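Long-range contacts in DyP (Bjerkandera adusta, PDB 3VXI), which binds heme b and probably acts as a peroxidase of the dye-decolorizing (DyP) type: residues P176-W181 with A190-G195; N290-D295 with P314-G319; F325-S330 with R368-N373. All coordinates share one frame; numbering follows the deposited sequence.

Interaction 1: P176-W181 with A190-G195; sequences PSVTGW and AVVPPG. With ASC (ascorbic acid), chain C.
Ser177 and Val178 pair in parallel with Val191 and Val192, forming a small, mostly buried two-stranded sheet within the C-terminal DyP-type peroxidase family region, beside the bound ascorbate. Three backbone hydrogen bonds set the register. Ser177 bonds on both of its polar backbone atoms: its N donates to Ala190 O at 2.8 Å, and its O accepts from Val192 N. It is thus held by the residues on either side of its bridge partner Val191. Thr179 N then extends the pairing to Val192 O at 3.0 Å.

On the face that carries Val178 and Val192, CG1 of Val178 meets CG2 of Val192 at 3.8 Å, and Leu16 of helix 13-16 also packs on Val178. The side chains of Thr179 and Val191 cross at about a right angle, Thr179 CG2 3.6 Å from Val191 CG1. Thr179 OG1, placed between the backbone N and the carbonyl carbon (chi1 62°), turns to Pro194 CD at 3.3 Å. The Pro194 ring also lies against Thr179 O, a buried carbonyl oxygen for which the model holds no polar partner. At the other end, Ala190 CB touches ascorbate O1. The arrangement is that of a minimal parallel beta pair, its strands joined by a crossover made of loop instead of helix.

Interaction 2: N290-D295 with P314-G319; sequences NFDYSD and PRQDLG. With ASC (ascorbic acid), chain C; HEM (protoporphyrin IX containing Fe), chain B.
Arg315 lays its guanidinium flat over one face of the Phe291 ring, the planes only 9° apart and Arg315 CZ 3.9 Å from the ring centroid, a stacked cation-pi contact. The arginine chain runs extended from CG to NE, which carries the charged group past Tyr293 to the ring. Tyr293 meets this chain through CE2, 3.8 Å from Arg315 CD, with its ring steeply inclined to the guanidinium.

Hydrogen bonds fix the rotation of the stacked group. Arg315 NH1 donates to Phe291 O at 2.9 Å, and NH2 runs nearly straight (172°) to heme propionate O1D, lying at the guanidinium edge; NH2 also bonds Asn289. A water accepts from Arg315 NE and also lies within bonding distance of heme O1D and, at 2.7 Å, of Tyr293 OH. The two loops flank helix 308-312, which carries the axial heme ligand His308, and Arg315 binds the heme at its propionate. A leucine in place of Arg315 would probably strip propionate O1D of this positive partner and leave Phe291 without its cation.

Between the backbones, Gln316 N donates to Asp292 O at 2.9 Å. Asp292 folds its own loop into an Asx turn, OD1 accepting from Ser294 N and, on its syn lone pair, from Ser294 OG at 2.6 Å.

Pro314 O lies at the edge of the Tyr293 ring, near its plane, 3.4 Å from Tyr293 CD2. On the ligand side, Arg315 CG faces ascorbate C1 at 3.7 Å.

Interaction 3: F325-S330 with R368-N373; sequences FHAMRS and RFQQIN. With HEM (protoporphyrin IX containing Fe), chain B; ASC (ascorbic acid), chain C.
Phe325 and Phe369 join a loop leading into a strand to a helix, and theirs is the nearest CA pair across the segments, at 7.1 Å. Segment 325-330 runs as loop until it enters a strand at Met328, whereas 368-373 lies wholly within a helix that widens into a pi-type turn at 370-373. With even the nearest CA atoms this far apart, side chains bridge the two backbones.

The two phenylalanine rings form an offset stack, centroids 4.1 Å apart and planes at 14°. CE1 of Phe325 lies over the centre of the Phe369 ring, and Asn373 CG lies over the opposite face of that ring, toward the rim.

Gln370 supplies the polar link. Its chain is extended beyond CG, so that Gln370 NE2 reaches Phe325 O at 2.9 Å, with the acceptor in the amide plane and the donor tilted 20° from the carbonyl plane. At the other end of this amide, Gln370 OE1 lies 3.4 Å from heme CAC, and Ala327 CB packs near NE2.

Further along the strand, Arg329 lays its guanidinium over heme atom C3D. Arg329 NH2 donates to propionate O2A at 2.8 Å, and Arg329 NH1 to a water at 2.9 Å; that water binds the iron, whose axial protein ligand is His308. NH1 also forms a salt bridge with Asp171, consistent with the distal Asp-Arg pair of DyP-type peroxidases.

Around the contact, Trp374 of helix 367-375 meets Phe369 edge-to-face, and helix 98-101 packs on Gln371 and Ile372. Strand 328-334 is an outer strand of a four-stranded antiparallel sheet, bonded through Met328 and Ser330 to strand 353-360, which lies between it and strand 216-225.

How the interactions relate
The three contacts illustrate how separate segments within one family region converge on a cofactor and a second ligand. All touch ascorbate: interaction 1 through Ala190, interaction 2 through Arg315, interaction 3 through His326, whose CE1 lies 3.2 Å from ascorbate O1. Interactions 2 and 3 also share the heme, each directing an arginine to a different propionate. Interactions 1 and 3 meet directly, Ala190 CB lying 3.4 Å from His326 CE1 and Val192 CG1 3.7 Å from His326 CD2. Interaction 2 comes no nearer than about 7 Å to interaction 1 and about 4 Å to interaction 3 (nearest atoms); ascorbate links it to interaction 1, and ascorbate and heme together link it to interaction 3.

Interaction 1: P176-W181 with A190-G195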
loop_
_atom_site.group_PDB
_atom_site.type_symbol
_atom_site.label_atom_id
_atom_site.label_comp_id
_atom_site.label_asym_id
_atom_site.label_seq_id
_atom_site.Cartn_x
_atom_site.Cartn_y
_atom_site.Cartn_z
ATOM N N PRO A 176 2.054 -1.907 11.134
ATOM C CA PRO A 176 2.171 -2.806 12.285
ATOM C C PRO A 176 3.638 -3.049 12.641
ATOM O O PRO A 176 4.525 -2.894 11.799
ATOM C CB PRO A 176 1.505 -4.098 11.787
ATOM C CG PRO A 176 1.678 -4.068 10.312
ATOM C CD PRO A 176 1.558 -2.601 9.930
ATOM N N SER A 177 3.882 -3.425 13.888
ATOM C CA SER A 177 5.202 -3.865 14.307
ATOM C C SER A 177 5.069 -5.345 14.640
ATOM O O SER A 177 4.139 -5.728 15.348
ATOM C CB SER A 177 5.647 -3.062 15.520
ATOM O OG SER A 177 6.946 -3.437 15.939
ATOM N N VAL A 178 5.947 -6.182 14.092
ATOM C CA VAL A 178 5.890 -7.617 14.416
ATOM C C VAL A 178 6.879 -7.992 15.508
ATOM O O VAL A 178 7.977 -7.432 15.591
ATOM C CB VAL A 178 6.086 -8.553 13.181
ATOM C CG1 VAL A 178 5.098 -8.205 12.076
ATOM C CG2 VAL A 178 7.508 -8.499 12.656
ATOM N N THR A 179 6.476 -8.938 16.349
ATOM C CA THR A 179 7.391 -9.512 17.326
ATOM C C THR A 179 8.375 -10.453 16.613
ATOM O O THR A 179 8.159 -10.844 15.457
ATOM C CB THR A 179 6.640 -10.255 18.447
ATOM O OG1 THR A 179 5.892 -11.344 17.894
ATOM C CG2 THR A 179 5.677 -9.316 19.180
ATOM N N GLY A 180 9.472 -10.779 17.290
ATOM C CA GLY A 180 10.466 -11.706 16.737
ATOM C C GLY A 180 11.775 -11.051 16.334
ATOM O O GLY A 180 12.715 -11.726 15.918
ATOM N N TRP A 181 11.837 -9.729 16.444
ATOM C CA TRP A 181 13.083 -8.995 16.223
ATOM C C TRP A 181 13.107 -7.732 17.081
ATOM O O TRP A 181 12.071 -7.315 17.607
ATOM C CB TRP A 181 13.289 -8.680 14.732
ATOM C CG TRP A 181 12.330 -7.667 14.124
ATOM C CD1 TRP A 181 10.959 -7.729 14.097
ATOM C CD2 TRP A 181 12.689 -6.474 13.414
ATOM N NE1 TRP A 181 10.446 -6.630 13.439
ATOM C CE2 TRP A 181 11.486 -5.851 13.003
ATOM C CE3 TRP A 181 13.912 -5.862 13.098
ATOM C CZ2 TRP A 181 11.468 -4.641 12.293
ATOM C CZ3 TRP A 181 13.897 -4.663 12.387
ATOM C CH2 TRP A 181 12.680 -4.065 11.994
ATOM N N ALA A 190 0.386 -0.837 16.430
ATOM C CA ALA A 190 -0.047 -2.205 16.708
ATOM C C ALA A 190 1.151 -3.129 16.767
ATOM O O ALA A 190 2.072 -3.018 15.958
ATOM C CB ALA A 190 -1.013 -2.683 15.624
ATOM N N VAL A 191 1.129 -4.039 17.731
ATOM C CA VAL A 191 2.146 -5.070 17.838
ATOM C C VAL A 191 1.463 -6.401 17.552
ATOM O O VAL A 191 0.492 -6.762 18.216
ATOM C CB VAL A 191 2.812 -5.059 19.231
ATOM C CG1 VAL A 191 3.780 -6.220 19.381
ATOM C CG2 VAL A 191 3.530 -3.726 19.457
ATOM N N VAL A 192 1.966 -7.115 16.548
ATOM C CA VAL A 192 1.334 -8.357 16.091
ATOM C C VAL A 192 2.370 -9.483 15.997
ATOM O O VAL A 192 3.565 -9.213 15.881
ATOM C CB VAL A 192 0.608 -8.161 14.713
ATOM C CG1 VAL A 192 -0.503 -7.084 14.815
ATOM C CG2 VAL A 192 1.608 -7.851 13.601
ATOM N N PRO A 193 1.914 -10.755 16.038
ATOM C CA PRO A 193 2.860 -11.848 15.823
ATOM C C PRO A 193 3.344 -11.822 14.369
ATOM O O PRO A 193 2.637 -11.297 13.502
ATOM C CB PRO A 193 2.039 -13.112 16.137
ATOM C CG PRO A 193 0.648 -12.726 16.026
ATOM C CD PRO A 193 0.544 -11.240 16.281
ATOM N N PRO A 194 4.553 -12.346 14.107
ATOM C CA PRO A 194 5.169 -12.174 12.792
ATOM C C PRO A 194 4.412 -12.846 11.662
ATOM O O PRO A 194 4.531 -12.417 10.512
ATOM C CB PRO A 194 6.559 -12.805 12.955
ATOM C CG PRO A 194 6.464 -13.676 14.165
ATOM C CD PRO A 194 5.464 -13.006 15.058
ATOM N N GLY A 195 3.655 -13.895 11.991
ATOM C CA GLY A 195 2.886 -14.619 10.991
ATOM C C GLY A 195 1.700 -13.859 10.436
ATOM O O GLY A 195 1.043 -14.351 9.533
HETATM C C1 ASC C . -4.223 -0.619 16.140
HETATM C C2 ASC C . -5.360 -1.396 16.387
HETATM C C3 ASC C . -5.662 -1.242 17.724
HETATM C C4 ASC C . -4.624 -0.342 18.361
HETATM C C5 ASC C . -3.756 -1.172 19.322
HETATM C C6 ASC C . -2.544 -0.348 19.779
HETATM O O1 ASC C . -3.636 -0.493 15.077
HETATM O O2 ASC C . -6.051 -2.184 15.497
HETATM O O3 ASC C . -6.701 -1.785 18.397
HETATM O O4 ASC C . -3.773 0.035 17.261
HETATM O O5 ASC C . -3.310 -2.386 18.678
HETATM O O6 ASC C . -1.785 -1.040 20.781
#

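Interaction 2: N290-D295 with P314-G319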
loop_
_atom_site.group_PDB
_atom_site.type_symbol
_atom_site.label_atom_id
_atom_site.label_comp_id
_atom_site.label_asym_id
_atom_site.label_seq_id
_atom_site.Cartn_x
_atom_site.Cartn_y
_atom_site.Cartn_z
ATOM N N ASN A 290 -0.640 7.993 18.038
ATOM C CA ASN A 290 -1.120 7.666 19.384
ATOM C C ASN A 290 -2.606 7.957 19.599
ATOM O O ASN A 290 -2.985 8.814 20.410
ATOM C CB ASN A 290 -0.256 8.356 20.456
ATOM C CG ASN A 290 -0.415 7.727 21.832
ATOM O OD1 ASN A 290 -0.974 6.642 21.977
ATOM N ND2 ASN A 290 0.090 8.410 22.851
ATOM N N PHE A 291 -3.435 7.214 18.874
ATOM C CA PHE A 291 -4.886 7.340 18.966
ATOM C C PHE A 291 -5.507 5.999 18.603
ATOM O O PHE A 291 -4.871 5.177 17.941
ATOM C CB PHE A 291 -5.402 8.445 18.023
ATOM C CG PHE A 291 -5.163 8.157 16.575
ATOM C CD1 PHE A 291 -6.161 7.555 15.801
ATOM C CD2 PHE A 291 -3.936 8.441 15.988
ATOM C CE1 PHE A 291 -5.937 7.262 14.459
ATOM C CE2 PHE A 291 -3.700 8.141 14.641
ATOM C CZ PHE A 291 -4.715 7.556 13.875
ATOM N N ASP A 292 -6.748 5.774 19.024
ATOM C CA ASP A 292 -7.403 4.512 18.686
ATOM C C ASP A 292 -8.888 4.638 18.395
ATOM O O ASP A 292 -9.566 3.631 18.270
ATOM C CB ASP A 292 -7.143 3.440 19.760
ATOM C CG ASP A 292 -7.699 3.819 21.124
ATOM O OD1 ASP A 292 -8.372 4.857 21.220
ATOM O OD2 ASP A 292 -7.450 3.080 22.107
ATOM N N TYR A 293 -9.365 5.877 18.246
ATOM C CA TYR A 293 -10.803 6.181 18.065
ATOM C C TYR A 293 -11.671 5.941 19.291
ATOM O O TYR A 293 -12.886 6.137 19.213
ATOM C CB TYR A 293 -11.423 5.487 16.829
ATOM C CG TYR A 293 -10.597 5.642 15.583
ATOM C CD1 TYR A 293 -10.344 6.910 15.053
ATOM C CD2 TYR A 293 -10.039 4.525 14.949
ATOM C CE1 TYR A 293 -9.566 7.071 13.932
ATOM C CE2 TYR A 293 -9.253 4.673 13.811
ATOM C CZ TYR A 293 -9.019 5.943 13.317
ATOM O OH TYR A 293 -8.257 6.112 12.196
ATOM N N SER A 294 -11.075 5.546 20.420
ATOM C CA SER A 294 -11.858 5.322 21.649
ATOM C C SER A 294 -12.582 6.575 22.130
ATOM O O SER A 294 -13.539 6.476 22.890
ATOM C CB SER A 294 -10.998 4.743 22.777
ATOM O OG SER A 294 -9.972 5.627 23.168
ATOM N N ASP A 295 -12.121 7.744 21.689
ATOM C CA ASP A 295 -12.751 9.007 22.066
ATOM C C ASP A 295 -13.867 9.434 21.103
ATOM O O ASP A 295 -14.418 10.535 21.242
ATOM C CB ASP A 295 -11.692 10.105 22.197
ATOM C CG ASP A 295 -11.017 10.443 20.872
ATOM O OD1 ASP A 295 -11.373 9.856 19.829
ATOM O OD2 ASP A 295 -10.134 11.319 20.868
ATOM N N PRO A 314 -9.334 -0.045 11.689
ATOM C CA PRO A 314 -10.415 0.423 12.562
ATOM C C PRO A 314 -10.051 0.604 14.030
ATOM O O PRO A 314 -10.829 1.207 14.770
ATOM C CB PRO A 314 -11.494 -0.656 12.388
ATOM C CG PRO A 314 -11.142 -1.326 11.074
ATOM C CD PRO A 314 -9.654 -1.319 11.032
ATOM N N ARG A 315 -8.889 0.098 14.446
ATOM C CA ARG A 315 -8.433 0.239 15.836
ATOM C C ARG A 315 -9.568 -0.107 16.811
ATOM O O ARG A 315 -10.123 -1.206 16.722
ATOM C CB ARG A 315 -7.803 1.623 16.080
ATOM C CG ARG A 315 -6.720 1.963 15.072
ATOM C CD ARG A 315 -6.015 3.291 15.362
ATOM N NE ARG A 315 -5.118 3.620 14.250
ATOM C CZ ARG A 315 -3.909 4.173 14.362
ATOM N NH1 ARG A 315 -3.414 4.545 15.545
ATOM N NH2 ARG A 315 -3.193 4.370 13.267
ATOM N N GLN A 316 -9.941 0.803 17.715
ATOM C CA GLN A 316 -10.929 0.462 18.739
ATOM C C GLN A 316 -12.351 0.244 18.209
ATOM O O GLN A 316 -13.190 -0.271 18.940
ATOM C CB GLN A 316 -10.900 1.471 19.903
ATOM C CG GLN A 316 -11.631 1.023 21.182
ATOM C CD GLN A 316 -11.014 -0.202 21.841
ATOM O OE1 GLN A 316 -9.827 -0.501 21.663
ATOM N NE2 GLN A 316 -11.822 -0.915 22.621
ATOM N N ASP A 317 -12.615 0.585 16.945
ATOM C CA ASP A 317 -13.899 0.216 16.335
ATOM C C ASP A 317 -14.128 -1.301 16.349
ATOM O O ASP A 317 -15.272 -1.743 16.304
ATOM C CB ASP A 317 -14.047 0.746 14.896
ATOM C CG ASP A 317 -14.262 2.253 14.825
ATOM O OD1 ASP A 317 -14.832 2.861 15.767
ATOM O OD2 ASP A 317 -13.883 2.827 13.776
ATOM N N LEU A 318 -13.051 -2.083 16.422
ATOM C CA LEU A 318 -13.168 -3.549 16.504
ATOM C C LEU A 318 -13.340 -4.061 17.933
ATOM O O LEU A 318 -13.505 -5.271 18.146
ATOM C CB LEU A 318 -11.961 -4.236 15.850
ATOM C CG LEU A 318 -11.662 -3.922 14.381
ATOM C CD1 LEU A 318 -10.467 -4.744 13.896
ATOM C CD2 LEU A 318 -12.882 -4.134 13.478
ATOM N N GLY A 319 -13.296 -3.157 18.905
ATOM C CA GLY A 319 -13.543 -3.516 20.310
ATOM C C GLY A 319 -12.291 -3.740 21.140
ATOM O O GLY A 319 -12.369 -4.008 22.351
HETATM C C1 ASC C . -4.223 -0.619 16.140
HETATM C C2 ASC C . -5.360 -1.396 16.387
HETATM C C3 ASC C . -5.662 -1.242 17.724
HETATM C C4 ASC C . -4.624 -0.342 18.361
HETATM C C5 ASC C . -3.756 -1.172 19.322
HETATM C C6 ASC C . -2.544 -0.348 19.779
HETATM O O1 ASC C . -3.636 -0.493 15.077
HETATM O O2 ASC C . -6.051 -2.184 15.497
HETATM O O3 ASC C . -6.701 -1.785 18.397
HETATM O O4 ASC C . -3.773 0.035 17.261
HETATM O O5 ASC C . -3.310 -2.386 18.678
HETATM O O6 ASC C . -1.785 -1.040 20.781
HETATM C CHA HEM B . -2.935 4.942 5.261
HETATM C CHB HEM B . -3.163 7.238 1.014
HETATM C CHC HEM B . -4.792 3.187 -1.069
HETATM C CHD HEM B . -4.617 0.889 3.175
HETATM C C1A HEM B . -2.890 5.925 4.311
HETATM C C2A HEM B . -2.513 7.302 4.535
HETATM C C3A HEM B . -2.560 7.920 3.347
HETATM C C4A HEM B . -2.984 6.963 2.352
HETATM C CMA HEM B . -2.277 9.404 3.056
HETATM C CAA HEM B . -2.156 7.951 5.895
HETATM C CBA HEM B . -0.708 7.701 6.310
HETATM C CGA HEM B . -0.569 6.508 7.226
HETATM O O1A HEM B . -1.395 6.343 8.155
HETATM O O2A HEM B . 0.380 5.739 7.043
HETATM C C1B HEM B . -3.628 6.352 0.064
HETATM C C2B HEM B . -3.810 6.615 -1.350
HETATM C C3B HEM B . -4.253 5.486 -1.923
HETATM C C4B HEM B . -4.355 4.481 -0.893
HETATM C CMB HEM B . -3.549 7.968 -2.046
HETATM C CAB HEM B . -4.592 5.244 -3.407
HETATM C CBB HEM B . -4.045 5.971 -4.401
HETATM C C1C HEM B . -4.960 2.233 -0.080
HETATM C C2C HEM B . -5.543 0.916 -0.259
HETATM C C3C HEM B . -5.504 0.287 0.929
HETATM C C4C HEM B . -4.870 1.184 1.863
HETATM C CMC HEM B . -6.085 0.392 -1.607
HETATM C CAC HEM B . -5.972 -1.121 1.313
HETATM C CBC HEM B . -7.038 -1.661 0.700
HETATM C C1D HEM B . -4.073 1.740 4.089
HETATM C C2D HEM B . -3.704 1.339 5.425
HETATM C C3D HEM B . -3.186 2.588 6.064
HETATM C C4D HEM B . -3.283 3.630 5.071
HETATM C CMD HEM B . -3.784 -0.039 6.094
HETATM C CAD HEM B . -2.679 2.690 7.500
HETATM C CBD HEM B . -3.911 2.844 8.386
HETATM C CGD HEM B . -3.545 2.834 9.845
HETATM O O1D HEM B . -4.074 3.730 10.561
HETATM O O2D HEM B . -2.771 1.953 10.298
HETATM N NA HEM B . -3.176 5.747 2.969
HETATM N NB HEM B . -3.975 5.041 0.315
HETATM N NC HEM B . -4.577 2.376 1.239
HETATM N ND HEM B . -3.789 3.094 3.890
HETATM FE FE HEM B . -3.911 4.090 2.110
HETATM O O HOH W 1 -6.603 4.002 11.791
HETATM O O HOH W 2 -1.948 3.497 1.682
#

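Interaction 3: F325-S330 with R368-N373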
loop_
_atom_site.group_PDB
_atom_site.type_symbol
_atom_site.label_atom_id
_atom_site.label_comp_id
_atom_site.label_asym_id
_atom_site.label_seq_id
_atom_site.Cartn_x
_atom_site.Cartn_y
_atom_site.Cartn_z
ATOM N N PHE A 325 -5.852 -8.378 10.787
ATOM C CA PHE A 325 -6.096 -7.602 9.578
ATOM C C PHE A 325 -5.093 -6.503 9.324
ATOM O O PHE A 325 -5.337 -5.626 8.490
ATOM C CB PHE A 325 -7.527 -7.066 9.578
ATOM C CG PHE A 325 -8.539 -8.091 9.972
ATOM C CD1 PHE A 325 -8.832 -9.155 9.117
ATOM C CD2 PHE A 325 -9.180 -8.014 11.205
ATOM C CE1 PHE A 325 -9.768 -10.133 9.487
ATOM C CE2 PHE A 325 -10.109 -8.988 11.580
ATOM C CZ PHE A 325 -10.399 -10.042 10.716
ATOM N N HIS A 326 -3.962 -6.563 10.023
ATOM C CA HIS A 326 -2.886 -5.594 9.800
ATOM C C HIS A 326 -2.032 -6.046 8.632
ATOM O O HIS A 326 -1.905 -7.236 8.365
ATOM C CB HIS A 326 -2.011 -5.432 11.051
ATOM C CG HIS A 326 -2.738 -4.821 12.210
ATOM N ND1 HIS A 326 -2.906 -3.460 12.352
ATOM C CD2 HIS A 326 -3.378 -5.392 13.257
ATOM C CE1 HIS A 326 -3.608 -3.219 13.446
ATOM N NE2 HIS A 326 -3.908 -4.374 14.013
ATOM N N ALA A 327 -1.434 -5.086 7.940
ATOM C CA ALA A 327 -0.573 -5.388 6.805
ATOM C C ALA A 327 0.479 -4.294 6.682
ATOM O O ALA A 327 0.276 -3.174 7.154
ATOM C CB ALA A 327 -1.394 -5.485 5.534
ATOM N N MET A 328 1.617 -4.636 6.074
ATOM C CA MET A 328 2.685 -3.669 5.808
ATOM C C MET A 328 2.473 -3.006 4.465
ATOM O O MET A 328 2.038 -3.661 3.516
ATOM C CB MET A 328 4.043 -4.375 5.744
ATOM C CG MET A 328 4.521 -5.007 7.034
ATOM S SD MET A 328 4.846 -3.792 8.320
ATOM C CE MET A 328 6.028 -2.685 7.567
ATOM N N ARG A 329 2.814 -1.721 4.363
ATOM C CA ARG A 329 2.727 -1.031 3.070
ATOM C C ARG A 329 4.064 -0.444 2.669
ATOM O O ARG A 329 4.824 0.052 3.515
ATOM C CB ARG A 329 1.669 0.076 3.093
ATOM C CG ARG A 329 0.241 -0.438 3.223
ATOM C CD ARG A 329 -0.746 0.683 3.600
ATOM N NE ARG A 329 -0.287 1.335 4.829
ATOM C CZ ARG A 329 0.021 2.623 4.957
ATOM N NH1 ARG A 329 -0.132 3.483 3.960
ATOM N NH2 ARG A 329 0.486 3.061 6.116
ATOM N N SER A 330 4.347 -0.504 1.366
ATOM C CA SER A 330 5.573 0.074 0.824
ATOM C C SER A 330 5.279 0.715 -0.539
ATOM O O SER A 330 5.910 0.403 -1.557
ATOM C CB SER A 330 6.658 -0.994 0.711
ATOM O OG SER A 330 7.929 -0.379 0.554
ATOM N N ARG A 368 -7.235 -7.401 1.001
ATOM C CA ARG A 368 -8.547 -7.725 0.463
ATOM C C ARG A 368 -9.667 -7.503 1.477
ATOM O O ARG A 368 -10.782 -7.124 1.100
ATOM C CB ARG A 368 -8.540 -9.147 -0.060
ATOM C CG ARG A 368 -9.677 -9.489 -0.951
ATOM C CD ARG A 368 -9.428 -10.879 -1.499
ATOM N NE ARG A 368 -10.447 -11.214 -2.484
ATOM C CZ ARG A 368 -11.622 -11.766 -2.204
ATOM N NH1 ARG A 368 -11.966 -12.063 -0.952
ATOM N NH2 ARG A 368 -12.477 -12.006 -3.188
ATOM N N PHE A 369 -9.364 -7.731 2.753
ATOM C CA PHE A 369 -10.317 -7.473 3.833
ATOM C C PHE A 369 -10.537 -5.974 4.007
ATOM O O PHE A 369 -11.673 -5.497 4.136
ATOM C CB PHE A 369 -9.793 -8.071 5.143
ATOM C CG PHE A 369 -10.874 -8.468 6.101
ATOM C CD1 PHE A 369 -11.481 -9.721 6.002
ATOM C CD2 PHE A 369 -11.271 -7.605 7.114
ATOM C CE1 PHE A 369 -12.486 -10.099 6.888
ATOM C CE2 PHE A 369 -12.273 -7.987 8.009
ATOM C CZ PHE A 369 -12.874 -9.225 7.896
ATOM N N GLN A 370 -9.433 -5.234 4.003
ATOM C CA GLN A 370 -9.495 -3.782 4.106
ATOM C C GLN A 370 -10.312 -3.198 2.955
ATOM O O GLN A 370 -11.089 -2.250 3.136
ATOM C CB GLN A 370 -8.088 -3.208 4.103
ATOM C CG GLN A 370 -7.287 -3.581 5.347
ATOM C CD GLN A 370 -5.793 -3.371 5.183
ATOM O OE1 GLN A 370 -5.340 -2.624 4.303
ATOM N NE2 GLN A 370 -5.014 -4.031 6.033
ATOM N N GLN A 371 -10.154 -3.772 1.766
ATOM C CA GLN A 371 -10.871 -3.284 0.592
ATOM C C GLN A 371 -12.354 -3.639 0.599
ATOM O O GLN A 371 -13.206 -2.751 0.473
ATOM C CB GLN A 371 -10.211 -3.792 -0.697
ATOM C CG GLN A 371 -10.855 -3.226 -1.961
ATOM C CD GLN A 371 -10.587 -1.748 -2.142
ATOM O OE1 GLN A 371 -9.432 -1.321 -2.168
ATOM N NE2 GLN A 371 -11.650 -0.953 -2.241
ATOM N N ILE A 372 -12.645 -4.932 0.721
ATOM C CA ILE A 372 -14.004 -5.429 0.532
ATOM C C ILE A 372 -14.852 -5.316 1.793
ATOM O O ILE A 372 -15.905 -4.679 1.769
ATOM C CB ILE A 372 -14.003 -6.884 0.029
ATOM C CG1 ILE A 372 -13.290 -6.976 -1.317
ATOM C CG2 ILE A 372 -15.431 -7.407 -0.070
ATOM C CD1 ILE A 372 -13.200 -8.401 -1.901
ATOM N N ASN A 373 -14.392 -5.907 2.893
ATOM C CA ASN A 373 -15.198 -5.982 4.105
ATOM C C ASN A 373 -15.332 -4.650 4.812
ATOM O O ASN A 373 -16.302 -4.416 5.532
ATOM C CB ASN A 373 -14.584 -6.998 5.065
ATOM C CG ASN A 373 -14.679 -8.405 4.542
ATOM O OD1 ASN A 373 -14.042 -8.761 3.545
ATOM N ND2 ASN A 373 -15.477 -9.223 5.221
HETATM C CHA HEM B . -2.935 4.942 5.261
HETATM C CHB HEM B . -3.163 7.238 1.014
HETATM C CHC HEM B . -4.792 3.187 -1.069
HETATM C CHD HEM B . -4.617 0.889 3.175
HETATM C C1A HEM B . -2.890 5.925 4.311
HETATM C C2A HEM B . -2.513 7.302 4.535
HETATM C C3A HEM B . -2.560 7.920 3.347
HETATM C C4A HEM B . -2.984 6.963 2.352
HETATM C CMA HEM B . -2.277 9.404 3.056
HETATM C CAA HEM B . -2.156 7.951 5.895
HETATM C CBA HEM B . -0.708 7.701 6.310
HETATM C CGA HEM B . -0.569 6.508 7.226
HETATM O O1A HEM B . -1.395 6.343 8.155
HETATM O O2A HEM B . 0.380 5.739 7.043
HETATM C C1B HEM B . -3.628 6.352 0.064
HETATM C C2B HEM B . -3.810 6.615 -1.350
HETATM C C3B HEM B . -4.253 5.486 -1.923
HETATM C C4B HEM B . -4.355 4.481 -0.893
HETATM C CMB HEM B . -3.549 7.968 -2.046
HETATM C CAB HEM B . -4.592 5.244 -3.407
HETATM C CBB HEM B . -4.045 5.971 -4.401
HETATM C C1C HEM B . -4.960 2.233 -0.080
HETATM C C2C HEM B . -5.543 0.916 -0.259
HETATM C C3C HEM B . -5.504 0.287 0.929
HETATM C C4C HEM B . -4.870 1.184 1.863
HETATM C CMC HEM B . -6.085 0.392 -1.607
HETATM C CAC HEM B . -5.972 -1.121 1.313
HETATM C CBC HEM B . -7.038 -1.661 0.700
HETATM C C1D HEM B . -4.073 1.740 4.089
HETATM C C2D HEM B . -3.704 1.339 5.425
HETATM C C3D HEM B . -3.186 2.588 6.064
HETATM C C4D HEM B . -3.283 3.630 5.071
HETATM C CMD HEM B . -3.784 -0.039 6.094
HETATM C CAD HEM B . -2.679 2.690 7.500
HETATM C CBD HEM B . -3.911 2.844 8.386
HETATM C CGD HEM B . -3.545 2.834 9.845
HETATM O O1D HEM B . -4.074 3.730 10.561
HETATM O O2D HEM B . -2.771 1.953 10.298
HETATM N NA HEM B . -3.176 5.747 2.969
HETATM N NB HEM B . -3.975 5.041 0.315
HETATM N NC HEM B . -4.577 2.376 1.239
HETATM N ND HEM B . -3.789 3.094 3.890
HETATM FE FE HEM B . -3.911 4.090 2.110
HETATM C C1 ASC C . -4.223 -0.619 16.140
HETATM C C2 ASC C . -5.360 -1.396 16.387
HETATM C C3 ASC C . -5.662 -1.242 17.724
HETATM C C4 ASC C . -4.624 -0.342 18.361
HETATM C C5 ASC C . -3.756 -1.172 19.322
HETATM C C6 ASC C . -2.544 -0.348 19.779
HETATM O O1 ASC C . -3.636 -0.493 15.077
HETATM O O2 ASC C . -6.051 -2.184 15.497
HETATM O O3 ASC C . -6.701 -1.785 18.397
HETATM O O4 ASC C . -3.773 0.035 17.261
HETATM O O5 ASC C . -3.310 -2.386 18.678
HETATM O O6 ASC C . -1.785 -1.040 20.781
HETATM O O HOH W 2 -1.948 3.497 1.682
#